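Long-range contacts in tRNA (guanine(26)-N(2))-dimethyltransferase (Pyrococcus horikoshii, PDB 2DUL), which probably dimethylates the N2 amino group of guanine 26 in a number of tRNAs, taking both methyl groups from S-adenosyl-L-methionine: residues A[50-56]-A[73-78]; A[61-65]-A[134-138]; A[318-324]-A[358-364]. All coordinates share one frame; numbering follows the deposited sequence.

Contact 1. Residues A[50-56]-A[73-78]; sequences IVLDALS and EVWLND
L52 and W75 meet on one face of two parallel strands, 50-53 and 73-78, where the leucine branch CD1 lies 3.6 Å from CB of W75 at the root of the indole. With CG of W75 anti to its own carbonyl carbon (chi1 -70°), the indole runs back along its strand, and NE1 gives a 2.6 Å hydrogen bond to OE2 of E73, in the ring plane. That bond helps to fix the rotation of the indole, which F132 also meets edge-to-face. E73, partly exposed, can accept from both the indole and Y131, while CG2 of I50 packs alongside its side chain, 3.8 Å from OE2. The other face carries V51 and V74, side by side and touching through their CG2 methyls at 3.8 Å; beta-branched residues suit such a flat, extended position.

Backbone bonds alternate between the strands, from V51 N to E73 O through to N77 N and D53 O. Beyond the last bridge, CG of N77 anti to the backbone N (chi1 178°) swings the amide over the end of the neighbouring strand, and ND2 reaches A54 O at 3.1 Å with the acceptor in the amide plane. ND2 also bonds D119 O and OD1 is held by N117, so both ends of the amide are fixed. S56 N then closes on N77 O at 2.8 Å. Nearby, D78 accepts from A57 N and S80 N. Strand 50-53, helix 60-68 and strand 73-78 form a beta-alpha-beta unit of the Rossmann-like class I methyltransferase fold, in which D78 is predicted to bind S-adenosyl-L-methionine.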
loop_
_atom_site.group_PDB
_atom_site.type_symbol
_atom_site.label_atom_id
_atom_site.label_comp_id
_atom_site.label_asym_id
_atom_site.label_seq_id
_atom_site.Cartn_x
_atom_site.Cartn_y
_atom_site.Cartn_z
ATOM N N ILE A 50 6.893 18.479 -0.800
ATOM C CA ILE A 50 7.388 18.254 0.557
ATOM C C ILE A 50 7.002 16.842 0.995
ATOM O O ILE A 50 5.821 16.525 1.125
ATOM C CB ILE A 50 6.776 19.279 1.525
ATOM C CG1 ILE A 50 6.933 20.688 0.951
ATOM C CG2 ILE A 50 7.457 19.195 2.882
ATOM C CD1 ILE A 50 6.238 21.765 1.769
ATOM N N VAL A 51 7.998 15.999 1.241
ATOM C CA VAL A 51 7.719 14.618 1.610
ATOM C C VAL A 51 8.390 14.166 2.900
ATOM O O VAL A 51 9.403 14.722 3.318
ATOM C CB VAL A 51 8.136 13.679 0.471
ATOM C CG1 VAL A 51 7.469 14.127 -0.832
ATOM C CG2 VAL A 51 9.655 13.687 0.313
ATOM N N LEU A 52 7.810 13.144 3.520
ATOM C CA LEU A 52 8.328 12.603 4.765
ATOM C C LEU A 52 8.539 11.088 4.742
ATOM O O LEU A 52 7.648 10.327 4.348
ATOM C CB LEU A 52 7.372 12.941 5.921
ATOM C CG LEU A 52 7.638 12.207 7.243
ATOM C CD1 LEU A 52 8.960 12.684 7.836
ATOM C CD2 LEU A 52 6.493 12.459 8.224
ATOM N N ASP A 53 9.730 10.670 5.159
ATOM C CA ASP A 53 10.087 9.258 5.294
ATOM C C ASP A 53 10.006 9.147 6.825
ATOM O O ASP A 53 10.979 9.413 7.530
ATOM C CB ASP A 53 11.516 9.024 4.784
ATOM C CG ASP A 53 12.014 7.608 5.041
ATOM O OD1 ASP A 53 11.214 6.756 5.481
ATOM O OD2 ASP A 53 13.211 7.347 4.794
ATOM N N ALA A 54 8.820 8.792 7.320
ATOM C CA ALA A 54 8.519 8.726 8.758
ATOM C C ALA A 54 9.355 7.840 9.676
ATOM O O ALA A 54 9.656 8.233 10.805
ATOM C CB ALA A 54 7.029 8.398 8.953
ATOM N N LEU A 55 9.703 6.647 9.207
ATOM C CA LEU A 55 10.502 5.693 9.977
ATOM C C LEU A 55 11.605 5.267 9.012
ATOM O O LEU A 55 11.509 4.234 8.355
ATOM C CB LEU A 55 9.619 4.508 10.376
ATOM C CG LEU A 55 8.430 4.946 11.247
ATOM C CD1 LEU A 55 7.157 4.242 10.805
ATOM C CD2 LEU A 55 8.737 4.662 12.708
ATOM N N SER A 56 12.648 6.091 8.945
ATOM C CA SER A 56 13.758 5.916 8.012
ATOM C C SER A 56 14.831 4.851 8.207
ATOM O O SER A 56 15.402 4.385 7.222
ATOM C CB SER A 56 14.471 7.260 7.833
ATOM O OG SER A 56 13.542 8.287 7.551
ATOM N N GLU A 73 11.755 19.058 -0.793
ATOM C CA GLU A 73 12.108 19.049 0.619
ATOM C C GLU A 73 11.804 17.652 1.139
ATOM O O GLU A 73 10.655 17.202 1.100
ATOM C CB GLU A 73 11.280 20.087 1.382
ATOM C CG GLU A 73 11.742 20.315 2.813
ATOM C CD GLU A 73 10.943 21.398 3.522
ATOM O OE1 GLU A 73 10.983 22.570 3.083
ATOM O OE2 GLU A 73 10.273 21.076 4.522
ATOM N N VAL A 74 12.838 16.965 1.612
ATOM C CA VAL A 74 12.679 15.602 2.105
ATOM C C VAL A 74 13.060 15.478 3.569
ATOM O O VAL A 74 14.171 15.832 3.962
ATOM C CB VAL A 74 13.550 14.615 1.289
ATOM C CG1 VAL A 74 13.276 13.179 1.738
ATOM C CG2 VAL A 74 13.272 14.786 -0.204
ATOM N N TRP A 75 12.128 14.975 4.372
ATOM C CA TRP A 75 12.369 14.779 5.793
ATOM C C TRP A 75 12.594 13.296 6.082
ATOM O O TRP A 75 11.861 12.433 5.594
ATOM C CB TRP A 75 11.180 15.278 6.620
ATOM C CG TRP A 75 11.016 16.767 6.618
ATOM C CD1 TRP A 75 10.846 17.571 5.530
ATOM C CD2 TRP A 75 10.976 17.627 7.764
ATOM N NE1 TRP A 75 10.701 18.878 5.926
ATOM C CE2 TRP A 75 10.775 18.941 7.291
ATOM C CE3 TRP A 75 11.089 17.414 9.144
ATOM C CZ2 TRP A 75 10.684 20.044 8.150
ATOM C CZ3 TRP A 75 10.998 18.509 10.002
ATOM C CH2 TRP A 75 10.797 19.809 9.498
ATOM N N LEU A 76 13.624 13.014 6.868
ATOM C CA LEU A 76 13.953 11.654 7.265
ATOM C C LEU A 76 13.860 11.636 8.781
ATOM O O LEU A 76 14.432 12.497 9.448
ATOM C CB LEU A 76 15.377 11.291 6.840
ATOM C CG LEU A 76 15.709 11.228 5.347
ATOM C CD1 LEU A 76 15.882 12.632 4.802
ATOM C CD2 LEU A 76 16.999 10.439 5.157
ATOM N N ASN A 77 13.149 10.663 9.334
ATOM C CA ASN A 77 13.001 10.601 10.780
ATOM C C ASN A 77 13.141 9.202 11.364
ATOM O O ASN A 77 12.768 8.218 10.737
ATOM C CB ASN A 77 11.632 11.153 11.185
ATOM C CG ASN A 77 11.387 11.062 12.685
ATOM O OD1 ASN A 77 11.884 11.882 13.460
ATOM N ND2 ASN A 77 10.628 10.052 13.101
ATOM N N ASP A 78 13.683 9.133 12.575
ATOM C CA ASP A 78 13.816 7.871 13.298
ATOM C C ASP A 78 14.047 8.174 14.773
ATOM O O ASP A 78 14.779 9.101 15.125
ATOM C CB ASP A 78 14.968 7.022 12.758
ATOM C CG ASP A 78 14.789 5.544 13.081
ATOM O OD1 ASP A 78 14.409 4.776 12.171
ATOM O OD2 ASP A 78 15.007 5.154 14.249
#

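Contact 2. Residues A[61-65]-A[134-138]; sequences RGIRF and FIDLD
One buried arginine, R61, is shared by two aspartates, D136 on strand 132-137 and D138 just past its end. Its chain leaves the helix extended and bends at chi3 (-61°), which turns the guanidinium so that its two terminal nitrogens serve different carboxylates. NH2 meets D136 OD1 at 2.9 Å in a salt bridge whose hydrogen bond is weak, bent to 127° at the hydrogen; N35 OD1 takes a further hydrogen bond from NH2. NH1 pairs with D138 OD2 at 3.0 Å, while CB of D138 lies over one guanidinium face. The two carboxylates offset the buried positive charge and hold the guanidinium in place; R61 is predicted to bind S-adenosyl-L-methionine. D136 is held in turn from its other oxygen, OD2, by a salt bridge to R228.

Aromatic packing continues the contact one helical turn on. F134 directs its edge at the face of F65, an offset edge-to-face pair with ring centroids 6.0 Å apart and planes at 63°; CE2 of F134 comes 3.9 Å from CZ of F65. At its own rim F65 receives D136 OD1, 3.7 Å from CZ and in the ring plane, where the weakly positive ring hydrogens suit an acidic oxygen.

Helix 60-68 packs on the sheet face, running roughly antiparallel to strand 132-137, with V51 of strand 50-53 and V39 of helix 33-46 each touching both phenylalanines.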
loop_
_atom_site.group_PDB
_atom_site.type_symbol
_atom_site.label_atom_id
_atom_site.label_comp_id
_atom_site.label_asym_id
_atom_site.label_seq_id
_atom_site.Cartn_x
_atom_site.Cartn_y
_atom_site.Cartn_z
ATOM N N ARG A 61 15.008 5.220 2.057
ATOM C CA ARG A 61 13.795 5.689 1.385
ATOM C C ARG A 61 13.865 7.179 1.067
ATOM O O ARG A 61 13.694 7.575 -0.084
ATOM C CB ARG A 61 12.557 5.389 2.239
ATOM C CG ARG A 61 11.229 5.585 1.519
ATOM C CD ARG A 61 10.056 5.190 2.411
ATOM N NE ARG A 61 10.112 3.783 2.802
ATOM C CZ ARG A 61 9.536 2.788 2.134
ATOM N NH1 ARG A 61 9.660 1.547 2.578
ATOM N NH2 ARG A 61 8.819 3.027 1.041
ATOM N N GLY A 62 14.118 7.996 2.086
ATOM C CA GLY A 62 14.209 9.433 1.885
ATOM C C GLY A 62 15.334 9.829 0.938
ATOM O O GLY A 62 15.186 10.751 0.135
ATOM N N ILE A 63 16.468 9.143 1.030
ATOM C CA ILE A 63 17.592 9.447 0.151
ATOM C C ILE A 63 17.198 9.183 -1.301
ATOM O O ILE A 63 17.512 9.978 -2.190
ATOM C CB ILE A 63 18.837 8.613 0.532
ATOM C CG1 ILE A 63 19.410 9.134 1.853
ATOM C CG2 ILE A 63 19.892 8.700 -0.571
ATOM C CD1 ILE A 63 20.411 8.203 2.506
ATOM N N ARG A 64 16.498 8.080 -1.552
ATOM C CA ARG A 64 16.076 7.788 -2.919
ATOM C C ARG A 64 15.019 8.795 -3.376
ATOM O O ARG A 64 14.981 9.173 -4.546
ATOM C CB ARG A 64 15.554 6.354 -3.031
ATOM C CG ARG A 64 16.652 5.313 -2.848
ATOM C CD ARG A 64 16.195 3.949 -3.319
ATOM N NE ARG A 64 15.837 3.962 -4.735
ATOM C CZ ARG A 64 15.160 2.992 -5.341
ATOM N NH1 ARG A 64 14.766 1.925 -4.655
ATOM N NH2 ARG A 64 14.860 3.095 -6.629
ATOM N N PHE A 65 14.164 9.238 -2.460
ATOM C CA PHE A 65 13.153 10.240 -2.813
ATOM C C PHE A 65 13.884 11.483 -3.326
ATOM O O PHE A 65 13.535 12.045 -4.364
ATOM C CB PHE A 65 12.327 10.639 -1.588
ATOM C CG PHE A 65 11.312 9.612 -1.160
ATOM C CD1 PHE A 65 10.621 9.772 0.041
ATOM C CD2 PHE A 65 11.035 8.498 -1.949
ATOM C CE1 PHE A 65 9.670 8.838 0.450
ATOM C CE2 PHE A 65 10.086 7.560 -1.548
ATOM C CZ PHE A 65 9.403 7.731 -0.346
ATOM N N PHE A 134 3.258 14.503 0.865
ATOM C CA PHE A 134 3.298 13.046 0.864
ATOM C C PHE A 134 4.007 12.533 2.104
ATOM O O PHE A 134 5.055 13.044 2.491
ATOM C CB PHE A 134 4.016 12.506 -0.382
ATOM C CG PHE A 134 4.266 11.009 -0.345
ATOM C CD1 PHE A 134 3.204 10.105 -0.323
ATOM C CD2 PHE A 134 5.565 10.508 -0.311
ATOM C CE1 PHE A 134 3.436 8.719 -0.264
ATOM C CE2 PHE A 134 5.806 9.124 -0.252
ATOM C CZ PHE A 134 4.739 8.231 -0.229
ATOM N N ILE A 135 3.409 11.530 2.734
ATOM C CA ILE A 135 3.996 10.906 3.913
ATOM C C ILE A 135 4.018 9.412 3.635
ATOM O O ILE A 135 3.017 8.846 3.199
ATOM C CB ILE A 135 3.159 11.161 5.198
ATOM C CG1 ILE A 135 3.223 12.639 5.593
ATOM C CG2 ILE A 135 3.689 10.291 6.345
ATOM C CD1 ILE A 135 2.414 12.979 6.849
ATOM N N ASP A 136 5.162 8.780 3.862
ATOM C CA ASP A 136 5.282 7.342 3.659
ATOM C C ASP A 136 5.504 6.692 5.025
ATOM O O ASP A 136 6.514 6.929 5.681
ATOM C CB ASP A 136 6.446 7.025 2.712
ATOM C CG ASP A 136 6.368 5.612 2.142
ATOM O OD1 ASP A 136 7.073 5.329 1.147
ATOM O OD2 ASP A 136 5.600 4.787 2.682
ATOM N N LEU A 137 4.527 5.902 5.452
ATOM C CA LEU A 137 4.572 5.201 6.730
ATOM C C LEU A 137 4.952 3.756 6.481
ATOM O O LEU A 137 4.140 2.980 5.968
ATOM C CB LEU A 137 3.201 5.229 7.411
ATOM C CG LEU A 137 2.641 6.549 7.926
ATOM C CD1 LEU A 137 1.319 6.274 8.656
ATOM C CD2 LEU A 137 3.652 7.197 8.876
ATOM N N ASP A 138 6.173 3.396 6.855
ATOM C CA ASP A 138 6.672 2.038 6.660
ATOM C C ASP A 138 7.326 1.544 7.945
ATOM O O ASP A 138 8.550 1.505 8.049
ATOM C CB ASP A 138 7.698 2.034 5.523
ATOM C CG ASP A 138 8.091 0.634 5.096
ATOM O OD1 ASP A 138 7.210 -0.103 4.606
ATOM O OD2 ASP A 138 9.280 0.273 5.250
#

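Contact 3. Residues A[318-324]-A[358-364]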
loop_
_atom_site.group_PDB
_atom_site.type_symbol
_atom_site.label_atom_id
_atom_site.label_comp_id
_atom_site.label_asym_id
_atom_site.label_seq_id
_atom_site.Cartn_x
_atom_site.Cartn_y
_atom_site.Cartn_z
ATOM N N ILE A 318 -12.160 -4.933 -9.514
ATOM C CA ILE A 318 -13.498 -5.290 -9.069
ATOM C C ILE A 318 -13.325 -5.978 -7.718
ATOM O O ILE A 318 -12.276 -6.574 -7.453
ATOM C CB ILE A 318 -14.153 -6.236 -10.095
ATOM C CG1 ILE A 318 -15.593 -6.557 -9.691
ATOM C CG2 ILE A 318 -13.323 -7.506 -10.217
ATOM C CD1 ILE A 318 -16.383 -7.260 -10.783
ATOM N N PRO A 319 -14.337 -5.897 -6.839
ATOM C CA PRO A 319 -14.191 -6.543 -5.532
ATOM C C PRO A 319 -14.060 -8.067 -5.556
ATOM O O PRO A 319 -14.917 -8.778 -6.083
ATOM C CB PRO A 319 -15.437 -6.086 -4.775
ATOM C CG PRO A 319 -15.733 -4.743 -5.382
ATOM C CD PRO A 319 -15.516 -5.011 -6.859
ATOM N N LEU A 320 -12.965 -8.547 -4.977
ATOM C CA LEU A 320 -12.679 -9.970 -4.854
ATOM C C LEU A 320 -12.460 -10.756 -6.151
ATOM O O LEU A 320 -12.325 -10.187 -7.239
ATOM C CB LEU A 320 -13.773 -10.627 -3.996
ATOM C CG LEU A 320 -14.025 -9.873 -2.677
ATOM C CD1 LEU A 320 -15.063 -10.604 -1.831
ATOM C CD2 LEU A 320 -12.706 -9.731 -1.908
ATOM N N PHE A 321 -12.406 -12.077 -6.022
ATOM C CA PHE A 321 -12.162 -12.944 -7.168
ATOM C C PHE A 321 -12.486 -14.385 -6.818
ATOM O O PHE A 321 -12.852 -14.688 -5.682
ATOM C CB PHE A 321 -10.692 -12.830 -7.588
ATOM C CG PHE A 321 -9.713 -13.200 -6.500
ATOM C CD1 PHE A 321 -9.249 -14.506 -6.371
ATOM C CD2 PHE A 321 -9.255 -12.234 -5.600
ATOM C CE1 PHE A 321 -8.339 -14.849 -5.362
ATOM C CE2 PHE A 321 -8.349 -12.563 -4.590
ATOM C CZ PHE A 321 -7.888 -13.874 -4.470
ATOM N N TYR A 322 -12.358 -15.270 -7.800
ATOM C CA TYR A 322 -12.628 -16.683 -7.584
ATOM C C TYR A 322 -11.320 -17.448 -7.739
ATOM O O TYR A 322 -10.648 -17.338 -8.760
ATOM C CB TYR A 322 -13.665 -17.193 -8.594
ATOM C CG TYR A 322 -15.006 -16.490 -8.488
ATOM C CD1 TYR A 322 -15.728 -16.505 -7.295
ATOM C CD2 TYR A 322 -15.535 -15.782 -9.567
ATOM C CE1 TYR A 322 -16.943 -15.826 -7.177
ATOM C CE2 TYR A 322 -16.750 -15.101 -9.458
ATOM C CZ TYR A 322 -17.445 -15.127 -8.261
ATOM O OH TYR A 322 -18.640 -14.444 -8.141
ATOM N N ASP A 323 -10.956 -18.204 -6.710
ATOM C CA ASP A 323 -9.725 -18.988 -6.739
ATOM C C ASP A 323 -10.073 -20.381 -7.257
ATOM O O ASP A 323 -10.715 -21.164 -6.565
ATOM C CB ASP A 323 -9.129 -19.067 -5.334
ATOM C CG ASP A 323 -7.734 -19.665 -5.326
ATOM O OD1 ASP A 323 -7.601 -20.881 -5.588
ATOM O OD2 ASP A 323 -6.771 -18.907 -5.068
ATOM N N THR A 324 -9.656 -20.675 -8.485
ATOM C CA THR A 324 -9.949 -21.960 -9.113
ATOM C C THR A 324 -9.530 -23.160 -8.269
ATOM O O THR A 324 -10.247 -24.157 -8.190
ATOM C CB THR A 324 -9.269 -22.070 -10.494
ATOM O OG1 THR A 324 -9.630 -20.938 -11.298
ATOM C CG2 THR A 324 -9.725 -23.335 -11.203
ATOM N N SER A 358 -3.344 -13.603 -6.000
ATOM C CA SER A 358 -3.174 -15.053 -5.939
ATOM C C SER A 358 -2.864 -15.601 -7.327
ATOM O O SER A 358 -3.409 -15.129 -8.321
ATOM C CB SER A 358 -4.445 -15.713 -5.403
ATOM O OG SER A 358 -4.379 -17.120 -5.529
ATOM N N PRO A 359 -1.986 -16.617 -7.407
ATOM C CA PRO A 359 -1.602 -17.230 -8.681
ATOM C C PRO A 359 -2.730 -17.988 -9.381
ATOM O O PRO A 359 -2.721 -18.127 -10.603
ATOM C CB PRO A 359 -0.445 -18.142 -8.283
ATOM C CG PRO A 359 -0.846 -18.590 -6.914
ATOM C CD PRO A 359 -1.315 -17.293 -6.280
ATOM N N THR A 360 -3.696 -18.478 -8.612
ATOM C CA THR A 360 -4.817 -19.217 -9.190
ATOM C C THR A 360 -6.128 -18.432 -9.117
ATOM O O THR A 360 -7.204 -18.978 -9.368
ATOM C CB THR A 360 -5.011 -20.572 -8.483
ATOM O OG1 THR A 360 -5.070 -20.371 -7.063
ATOM C CG2 THR A 360 -3.855 -21.510 -8.812
ATOM N N GLY A 361 -6.034 -17.148 -8.790
ATOM C CA GLY A 361 -7.233 -16.337 -8.697
ATOM C C GLY A 361 -7.622 -15.680 -10.008
ATOM O O GLY A 361 -6.765 -15.289 -10.799
ATOM N N ILE A 362 -8.922 -15.566 -10.250
ATOM C CA ILE A 362 -9.397 -14.929 -11.468
ATOM C C ILE A 362 -10.433 -13.866 -11.127
ATOM O O ILE A 362 -11.437 -14.153 -10.469
ATOM C CB ILE A 362 -10.046 -15.946 -12.437
ATOM C CG1 ILE A 362 -9.005 -16.957 -12.917
ATOM C CG2 ILE A 362 -10.642 -15.208 -13.637
ATOM C CD1 ILE A 362 -9.605 -18.129 -13.674
ATOM N N LYS A 363 -10.161 -12.640 -11.558
ATOM C CA LYS A 363 -11.071 -11.520 -11.354
ATOM C C LYS A 363 -12.005 -11.600 -12.553
ATOM O O LYS A 363 -11.548 -11.734 -13.691
ATOM C CB LYS A 363 -10.315 -10.185 -11.409
ATOM C CG LYS A 363 -10.359 -9.331 -10.136
ATOM C CD LYS A 363 -9.270 -9.719 -9.167
ATOM C CE LYS A 363 -9.002 -8.620 -8.137
ATOM N NZ LYS A 363 -10.167 -8.300 -7.262
ATOM N N THR A 364 -13.306 -11.525 -12.317
ATOM C CA THR A 364 -14.237 -11.589 -13.426
ATOM C C THR A 364 -15.574 -10.950 -13.111
ATOM O O THR A 364 -15.997 -10.901 -11.955
ATOM C CB THR A 364 -14.487 -13.046 -13.866
ATOM O OG1 THR A 364 -15.373 -13.058 -14.991
ATOM C CG2 THR A 364 -15.105 -13.854 -12.738
HETATM O O HOH W 1 -13.972 -11.127 -9.469
HETATM O O HOH W 2 -5.624 -17.681 -3.062
#
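Strands 322-323 and 361-364 pair antiparallel at one edge of a small three-stranded sheet, with strand 361-364 in the middle. Two backbone bonds define the pair Y322 and I362: Y322 N to I362 O at 3.0 Å and I362 N to Y322 O at 2.9 Å. Next comes the non-hydrogen-bonded pair of D323 and G361, and T324 N bonds to T360 O beyond it. A type I turn from S358 to G361 leads into the strand.

Apolar packing comes from F321, Y322 and I318. CG of F321 sits between its backbone N and carbonyl carbon (chi1 59°), which lays the ring against G361, with CD1 3.6 Å from its CA. Glycine suits this place because a CB would run into the F321 ring. Y322 receives the methyl CG2 of T364 at its ring edge, 3.7 Å from CD2, while I318 CG2 packs tightly against the aliphatic chain of K363.

Among polar side chains, D323 is the N-cap of helix 324-331, its OD1 accepting from A326 N, as a short acidic residue does well. T360 OG1 is 3.0 Å from both OD1 and OD2 of D323, a weak link in which either oxygen may take the proton, and a water joins OD2 of D323 to S358 OG.

The positive charge here is K363, whose long chain bends at chi2 and chi4 to bring its ammonium group to a salt bridge with E194. The same NZ grips two carbonyls, meeting I318 O at 2.7 Å nearly end-on and L320 O at 2.9 Å from above the carbonyl plane.

In the fold
Contacts 1 and 2 both reach the large mixed sheet, in which strands 50-53 and 132-137 are neighbours, and helix 60-68 packs on its face; their centres lie 6 Å apart. They interlock along the chain, and two probable hydrogen bonds join them directly: D53 OD2 to G62 N at 2.9 Å and L52 N to F134 O at 2.9 Å. Between them they supply D78 and R61, both predicted to bind S-adenosyl-L-methionine, and the side chains of D138 and D78 are about 10 Å apart. Contact 3 lies across the centre of the chain, in a separate small sheet, its nearest atoms about 27 Å from contact 1 and about 20 Å from contact 2.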